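Local coordinates for protein Phthiocerol/phenolphthiocerol synthesis polyketide synthase type I PpsC (Mycobacterium tuberculosis, PDB 5NJI) that probably dehydrates beta-hydroxyacyl intermediates through its dehydratase domain during assembly of mycobacterial phthiocerol-type lipids, and here holds a C12:1-CoA ligand, at residues Glu75-Ala80 / Ala140-Ala145; Leu112-Thr117 / Cys123-Arg128. The protein carries 1 engineered substitution. One frame throughout, in Å; residues are numbered along the deposited sequence.

Contact 1. Residues Glu75-Ala80 / Ala140-Ala145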
ATOM      1  N   GLU A  75       1.548   1.094  -5.864  1.00 14.60           N
ATOM      2  CA  GLU A  75       2.294   2.135  -6.561  1.00 14.66           C
ATOM      3  C   GLU A  75       2.823   1.641  -7.909  1.00 13.91           C
ATOM      4  O   GLU A  75       2.796   2.368  -8.909  1.00 17.08           O
ATOM      5  CB  GLU A  75       3.421   2.631  -5.662  1.00 17.38           C
ATOM      6  CG  GLU A  75       4.470   3.470  -6.385  1.00 17.42           C
ATOM      7  CD  GLU A  75       3.874   4.674  -7.115  1.00 24.27           C
ATOM      8  OE1 GLU A  75       2.714   5.054  -6.853  1.00 25.30           O
ATOM      9  OE2 GLU A  75       4.573   5.251  -7.966  1.00 21.95           O
ATOM     10  N   ILE A  76       3.333   0.414  -7.959  1.00 13.72           N
ATOM     11  CA  ILE A  76       3.858  -0.088  -9.220  1.00 14.12           C
ATOM     12  C   ILE A  76       2.768  -0.138 -10.279  1.00 15.46           C
ATOM     13  O   ILE A  76       3.000   0.229 -11.434  1.00 17.02           O
ATOM     14  CB  ILE A  76       4.509  -1.464  -9.010  1.00 18.73           C
ATOM     15  CG1 ILE A  76       5.789  -1.295  -8.194  1.00 17.30           C
ATOM     16  CG2 ILE A  76       4.802  -2.143 -10.326  1.00 16.08           C
ATOM     17  CD1 ILE A  76       6.270  -2.579  -7.530  1.00 18.45           C
ATOM     18  N   ALA A  77       1.575  -0.597  -9.913  1.00 14.93           N
ATOM     19  CA  ALA A  77       0.489  -0.655 -10.888  1.00 15.67           C
ATOM     20  C   ALA A  77       0.107   0.739 -11.384  1.00 16.89           C
ATOM     21  O   ALA A  77      -0.081   0.947 -12.590  1.00 17.34           O
ATOM     22  CB  ALA A  77      -0.717  -1.368 -10.283  1.00 14.88           C
ATOM     23  N   LEU A  78      -0.026   1.709 -10.472  1.00 16.30           N
ATOM     24  CA  LEU A  78      -0.366   3.072 -10.886  1.00 16.29           C
ATOM     25  C   LEU A  78       0.731   3.697 -11.727  1.00 17.01           C
ATOM     26  O   LEU A  78       0.449   4.373 -12.722  1.00 17.95           O
ATOM     27  CB  LEU A  78      -0.654   3.946  -9.661  1.00 16.15           C
ATOM     28  CG  LEU A  78      -1.897   3.514  -8.905  1.00 19.70           C
ATOM     29  CD1 LEU A  78      -1.904   4.277  -7.612  1.00 28.55           C
ATOM     30  CD2 LEU A  78      -3.170   3.802  -9.689  1.00 22.12           C
ATOM     31  N   ALA A  79       1.994   3.465 -11.361  1.00 16.93           N
ATOM     32  CA  ALA A  79       3.093   4.004 -12.139  1.00 16.95           C
ATOM     33  C   ALA A  79       3.161   3.368 -13.519  1.00 16.63           C
ATOM     34  O   ALA A  79       3.546   4.039 -14.480  1.00 18.02           O
ATOM     35  CB  ALA A  79       4.418   3.791 -11.409  1.00 18.65           C
ATOM     36  N   ALA A  80       2.807   2.089 -13.629  1.00 16.63           N
ATOM     37  CA  ALA A  80       2.804   1.427 -14.927  1.00 17.12           C
ATOM     38  C   ALA A  80       1.788   2.066 -15.864  1.00 15.38           C
ATOM     39  O   ALA A  80       2.111   2.388 -17.013  1.00 17.25           O
ATOM     40  CB  ALA A  80       2.527  -0.071 -14.765  1.00 14.85           C
ATOM     41  N   ALA A 140       1.651 -10.361  -7.715  1.00 17.15           N
ATOM     42  CA  ALA A 140       0.464  -9.541  -7.599  1.00 18.68           C
ATOM     43  C   ALA A 140      -0.103  -9.318  -8.985  1.00 18.55           C
ATOM     44  O   ALA A 140       0.622  -9.334  -9.975  1.00 16.98           O
ATOM     45  CB  ALA A 140       0.767  -8.197  -6.924  1.00 20.35           C
ATOM     46  N   THR A 141      -1.412  -9.103  -9.032  1.00 17.28           N
ATOM     47  CA  THR A 141      -2.112  -8.679 -10.229  1.00 19.30           C
ATOM     48  C   THR A 141      -2.998  -7.510  -9.858  1.00 22.99           C
ATOM     49  O   THR A 141      -3.443  -7.408  -8.713  1.00 22.39           O
ATOM     50  CB  THR A 141      -2.974  -9.793 -10.830  1.00 22.04           C
ATOM     51  OG1 THR A 141      -3.899 -10.264  -9.843  1.00 23.64           O
ATOM     52  CG2 THR A 141      -2.118 -10.934 -11.289  1.00 21.89           C
ATOM     53  N   ALA A 142      -3.238  -6.610 -10.814  1.00 18.52           N
ATOM     54  CA  ALA A 142      -4.093  -5.468 -10.527  1.00 17.87           C
ATOM     55  C   ALA A 142      -4.893  -5.079 -11.757  1.00 20.90           C
ATOM     56  O   ALA A 142      -4.425  -5.185 -12.892  1.00 20.12           O
ATOM     57  CB  ALA A 142      -3.308  -4.248 -10.055  1.00 16.47           C
ATOM     58  N   THR A 143      -6.120  -4.639 -11.519  1.00 16.64           N
ATOM     59  CA  THR A 143      -6.912  -3.975 -12.542  1.00 19.35           C
ATOM     60  C   THR A 143      -6.927  -2.486 -12.233  1.00 23.31           C
ATOM     61  O   THR A 143      -7.349  -2.072 -11.143  1.00 20.82           O
ATOM     62  CB  THR A 143      -8.329  -4.539 -12.594  1.00 22.67           C
ATOM     63  OG1 THR A 143      -8.276  -5.927 -12.913  1.00 29.08           O
ATOM     64  CG2 THR A 143      -9.130  -3.818 -13.653  1.00 27.02           C
ATOM     65  N   VAL A 144      -6.468  -1.688 -13.187  1.00 19.42           N
ATOM     66  CA  VAL A 144      -6.390  -0.240 -13.059  1.00 20.27           C
ATOM     67  C   VAL A 144      -7.375   0.387 -14.032  1.00 19.71           C
ATOM     68  O   VAL A 144      -7.504  -0.056 -15.178  1.00 21.91           O
ATOM     69  CB  VAL A 144      -4.960   0.268 -13.327  1.00 19.12           C
ATOM     70  CG1 VAL A 144      -4.875   1.776 -13.243  1.00 23.71           C
ATOM     71  CG2 VAL A 144      -3.969  -0.386 -12.360  1.00 18.27           C
ATOM     72  N   ALA A 145      -8.070   1.427 -13.578  1.00 18.07           N
ATOM     73  CA  ALA A 145      -9.098   2.060 -14.387  1.00 22.61           C
ATOM     74  C   ALA A 145      -9.014   3.568 -14.201  1.00 21.14           C
ATOM     75  O   ALA A 145      -8.385   4.071 -13.272  1.00 20.52           O
ATOM     76  CB  ALA A 145     -10.494   1.533 -14.023  1.00 25.39           C
TER
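With chi1 at 178°, Val144 sends CG1 anti to its backbone N and CG2 anti to its carbonyl carbon, and each branch meets a different residue of the helix. CG2 comes up to the methyl of Ala77 at 4.0 Å from CB, while CG1 is turned to Leu78, whose CD2 lies 4.4 Å away in a looser touch. Leu78 CB does not point at the strand, but its CD2 branch, the one turned aside from the extended CD1 (chi2 170°), comes back toward the valine. Two residues earlier on the same face of the strand, Ala142 points its CB at the helix and stands 3.9 Å from Ala77 CB. The Ala77 methyl thus touches both strand side chains, one through CB and the other through CG2. Methyl against methyl lets the backbones come near, with the CA atoms of Ala77 and Ala142 6.7 Å apart, and the helix crosses the strand at -45°. The arrangement is consistent with the central helix of one hot-dog unit lying against its sheet, as in the double hot-dog fold of polyketide synthase dehydratases. Trp93 of the adjoining strand 93-100 touches both Leu78 and Val144. The contact is purely apolar and buried: helix and sheet meet here through van der Waals contact of a few small aliphatic groups, without polar bonds between the two segments.

Contact 2. Residues Leu112-Thr117 / Cys123-Arg128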
ATOM      1  N   LEU A 112      12.380  -7.413 -10.531  1.00 17.19           N
ATOM      2  CA  LEU A 112      10.934  -7.332 -10.548  1.00 17.26           C
ATOM      3  C   LEU A 112      10.507  -7.052 -11.976  1.00 19.69           C
ATOM      4  O   LEU A 112      11.023  -6.124 -12.598  1.00 20.53           O
ATOM      5  CB  LEU A 112      10.446  -6.226  -9.615  1.00 19.70           C
ATOM      6  CG  LEU A 112       8.974  -6.273  -9.236  1.00 23.21           C
ATOM      7  CD1 LEU A 112       8.725  -7.476  -8.377  1.00 28.10           C
ATOM      8  CD2 LEU A 112       8.587  -5.034  -8.482  1.00 37.69           C
ATOM      9  N   VAL A 113       9.587  -7.862 -12.495  1.00 16.72           N
ATOM     10  CA  VAL A 113       9.161  -7.798 -13.884  1.00 15.91           C
ATOM     11  C   VAL A 113       7.671  -7.487 -13.900  1.00 18.28           C
ATOM     12  O   VAL A 113       6.866  -8.286 -13.416  1.00 20.54           O
ATOM     13  CB  VAL A 113       9.459  -9.109 -14.628  1.00 16.96           C
ATOM     14  CG1 VAL A 113       9.062  -9.001 -16.106  1.00 19.74           C
ATOM     15  CG2 VAL A 113      10.946  -9.463 -14.473  1.00 20.66           C
ATOM     16  N   THR A 114       7.312  -6.347 -14.476  1.00 15.98           N
ATOM     17  CA  THR A 114       5.928  -5.887 -14.524  1.00 14.78           C
ATOM     18  C   THR A 114       5.438  -5.873 -15.968  1.00 15.50           C
ATOM     19  O   THR A 114       6.196  -5.548 -16.888  1.00 16.03           O
ATOM     20  CB  THR A 114       5.821  -4.482 -13.913  1.00 17.16           C
ATOM     21  OG1 THR A 114       6.314  -4.521 -12.573  1.00 18.69           O
ATOM     22  CG2 THR A 114       4.395  -3.958 -13.897  1.00 16.93           C
ATOM     23  N   THR A 115       4.200  -6.300 -16.182  1.00 16.25           N
ATOM     24  CA  THR A 115       3.576  -6.197 -17.496  1.00 14.62           C
ATOM     25  C   THR A 115       2.259  -5.450 -17.405  1.00 16.03           C
ATOM     26  O   THR A 115       1.585  -5.458 -16.373  1.00 16.84           O
ATOM     27  CB  THR A 115       3.308  -7.555 -18.131  1.00 17.95           C
ATOM     28  OG1 THR A 115       2.494  -8.360 -17.268  1.00 20.68           O
ATOM     29  CG2 THR A 115       4.614  -8.286 -18.464  1.00 18.37           C
ATOM     30  N   LEU A 116       1.903  -4.799 -18.502  1.00 14.88           N
ATOM     31  CA  LEU A 116       0.623  -4.110 -18.594  1.00 17.02           C
ATOM     32  C   LEU A 116      -0.003  -4.410 -19.942  1.00 18.57           C
ATOM     33  O   LEU A 116       0.647  -4.273 -20.981  1.00 16.83           O
ATOM     34  CB  LEU A 116       0.773  -2.599 -18.414  1.00 16.05           C
ATOM     35  CG  LEU A 116      -0.516  -1.755 -18.435  1.00 18.21           C
ATOM     36  CD1 LEU A 116      -0.323  -0.501 -17.637  1.00 17.80           C
ATOM     37  CD2 LEU A 116      -0.914  -1.368 -19.868  1.00 20.49           C
ATOM     38  N   THR A 117      -1.272  -4.776 -19.917  1.00 18.06           N
ATOM     39  CA  THR A 117      -2.072  -4.909 -21.122  1.00 19.58           C
ATOM     40  C   THR A 117      -3.322  -4.063 -20.946  1.00 20.78           C
ATOM     41  O   THR A 117      -3.736  -3.777 -19.826  1.00 21.45           O
ATOM     42  CB  THR A 117      -2.466  -6.360 -21.385  1.00 22.16           C
ATOM     43  OG1 THR A 117      -3.299  -6.844 -20.319  1.00 26.53           O
ATOM     44  CG2 THR A 117      -1.227  -7.236 -21.485  1.00 24.17           C
ATOM     45  N   CYS A 123      -6.901  -1.273 -17.678  1.00 22.99           N
ATOM     46  CA  CYS A 123      -5.715  -2.045 -18.024  1.00 23.33           C
ATOM     47  C   CYS A 123      -5.406  -3.030 -16.897  1.00 20.10           C
ATOM     48  O   CYS A 123      -5.891  -2.895 -15.773  1.00 20.52           O
ATOM     49  CB  CYS A 123      -4.521  -1.126 -18.315  1.00 26.27           C
ATOM     50  SG  CYS A 123      -4.013  -0.097 -16.944  1.00 25.54           S
ATOM     51  N   GLN A 124      -4.641  -4.067 -17.236  1.00 19.00           N
ATOM     52  CA  GLN A 124      -4.342  -5.173 -16.343  1.00 20.36           C
ATOM     53  C   GLN A 124      -2.840  -5.200 -16.136  1.00 19.79           C
ATOM     54  O   GLN A 124      -2.075  -5.189 -17.107  1.00 19.46           O
ATOM     55  CB  GLN A 124      -4.819  -6.530 -16.910  1.00 26.83           C
ATOM     56  CG  GLN A 124      -6.278  -6.567 -17.321  1.00 56.79           C
ATOM     57  CD  GLN A 124      -7.216  -6.692 -16.139  1.00 72.87           C
ATOM     58  OE1 GLN A 124      -6.786  -6.946 -15.013  1.00 80.81           O
ATOM     59  NE2 GLN A 124      -8.507  -6.515 -16.390  1.00 69.98           N
ATOM     60  N   VAL A 125      -2.424  -5.240 -14.881  1.00 18.73           N
ATOM     61  CA  VAL A 125      -1.016  -5.220 -14.514  1.00 16.29           C
ATOM     62  C   VAL A 125      -0.696  -6.527 -13.809  1.00 16.35           C
ATOM     63  O   VAL A 125      -1.491  -7.018 -13.004  1.00 20.56           O
ATOM     64  CB  VAL A 125      -0.708  -4.006 -13.616  1.00 16.62           C
ATOM     65  CG1 VAL A 125       0.728  -4.039 -13.105  1.00 20.46           C
ATOM     66  CG2 VAL A 125      -0.965  -2.715 -14.357  1.00 18.31           C
ATOM     67  N   GLU A 126       0.463  -7.103 -14.119  1.00 14.92           N
ATOM     68  CA  GLU A 126       0.932  -8.305 -13.436  1.00 15.99           C
ATOM     69  C   GLU A 126       2.368  -8.060 -13.007  1.00 15.08           C
ATOM     70  O   GLU A 126       3.155  -7.475 -13.760  1.00 17.44           O
ATOM     71  CB  GLU A 126       0.799  -9.559 -14.321  1.00 18.95           C
ATOM     72  CG  GLU A 126       1.066 -10.876 -13.608  1.00 39.74           C
ATOM     73  CD  GLU A 126       0.377 -12.056 -14.278  1.00 53.02           C
ATOM     74  OE1 GLU A 126      -0.468 -11.833 -15.177  1.00 45.76           O
ATOM     75  OE2 GLU A 126       0.683 -13.209 -13.898  1.00 53.12           O
ATOM     76  N   ILE A 127       2.696  -8.459 -11.777  1.00 15.38           N
ATOM     77  CA  ILE A 127       3.995  -8.189 -11.176  1.00 16.43           C
ATOM     78  C   ILE A 127       4.621  -9.516 -10.786  1.00 14.10           C
ATOM     79  O   ILE A 127       4.043 -10.273 -10.000  1.00 17.86           O
ATOM     80  CB  ILE A 127       3.870  -7.260  -9.959  1.00 16.68           C
ATOM     81  CG1 ILE A 127       3.329  -5.913 -10.418  1.00 17.44           C
ATOM     82  CG2 ILE A 127       5.223  -7.098  -9.256  1.00 19.69           C
ATOM     83  CD1 ILE A 127       2.872  -5.039  -9.283  1.00 19.07           C
ATOM     84  N   ARG A 128       5.743  -9.795 -11.378  1.00 17.08           N
ATOM     85  CA  ARG A 128       6.453 -11.030 -11.207  1.00 20.40           C
ATOM     86  C   ARG A 128       7.936 -10.818 -10.753  1.00 21.22           C
ATOM     87  O   ARG A 128       8.364  -9.748 -10.859  1.00 24.37           O
ATOM     88  CB  ARG A 128       6.535 -11.771 -12.581  1.00 19.69           C
ATOM     89  CG  ARG A 128       5.222 -12.080 -13.251  1.00 21.53           C
ATOM     90  CD  ARG A 128       5.370 -12.548 -14.732  1.00 23.07           C
ATOM     91  NE  ARG A 128       4.196 -13.089 -15.325  1.00 28.25           N
ATOM     92  CZ  ARG A 128       3.280 -12.381 -16.066  1.00 36.80           C
ATOM     93  NH1 ARG A 128       3.492 -11.037 -16.302  1.00 26.48           N
ATOM     94  NH2 ARG A 128       2.139 -13.037 -16.582  1.00 50.97           N
TER
HETATM   95  O   HOH W   1      -0.244  -7.613 -17.492  1.00 23.74           O
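Arg128, Thr115 and Thr117 bury the most surface where strands 112-117 and 123-128 pair as the two arms of an antiparallel hairpin. Arg128 faces Val113 in a hydrogen-bonded pair, and Val113 N gives Arg128 O a nearly straight bond of 2.8 Å. The Arg128 side chain then runs extended from CG to NE and crosses to Thr115, where NH1 donates to OG1 at 3.0 Å. That oxygen lies close to the guanidinium plane, yet the bond is bent, 135° at the hydrogen. Over one guanidinium face comes the Glu126 carboxylate, with OE2 3.1 Å from NH2 but well out of the plane, so charge attraction rather than a directed N-H joins them; OE2 also bonds to Thr138 OG1. Thr115 pairs with Glu126, and its chi1 of 57° sets OG1 between the backbone N and the carbonyl carbon. There OG1 meets the arginine, and a water lies 2.8 Å from OG1; the water donates to Gln124 O and, weakly, to Thr115 O, and so ties the two strands beside their backbone bonds. Thr117 pairs with Gln124: Thr117 O accepts Gln124 N at 2.8 Å, and Thr117 OG1 rests against Gln124 CB. The face carrying Leu112, Thr114, Leu116, Val125 and Ile127 is mostly apolar: Leu112 CD1 packs on Ile127 CG2 at 3.6 Å, and Leu116 CD1 reaches Cys123 SG at 3.8 Å. This face is turned to helix 70-84, Ile76 touching Leu112, Thr114 and Ile127, while strands 44-50 and 136-146 continue the antiparallel sheet beyond the two arms.

Both contacts belong to the same layered unit: contact 1 joins helix 70-84 to strand 136-146, and contact 2 pairs the two strands that follow on in the sheet. They meet through Ala142 O and Val125 N, 2.8 Å apart in a probable hydrogen bond, and through Thr143 OG1 with Gln124 OE1. On the helix side, Ile76 CD1 packs on Leu112 CD2 at 3.5 Å. Contact 1 is wholly buried and apolar, as suits a helix-sheet interface. Contact 2 is only partly buried: backbone bonds unite its strands, its aliphatic residues extend the core beneath the helix, and its opposite face carries threonines, charges and water.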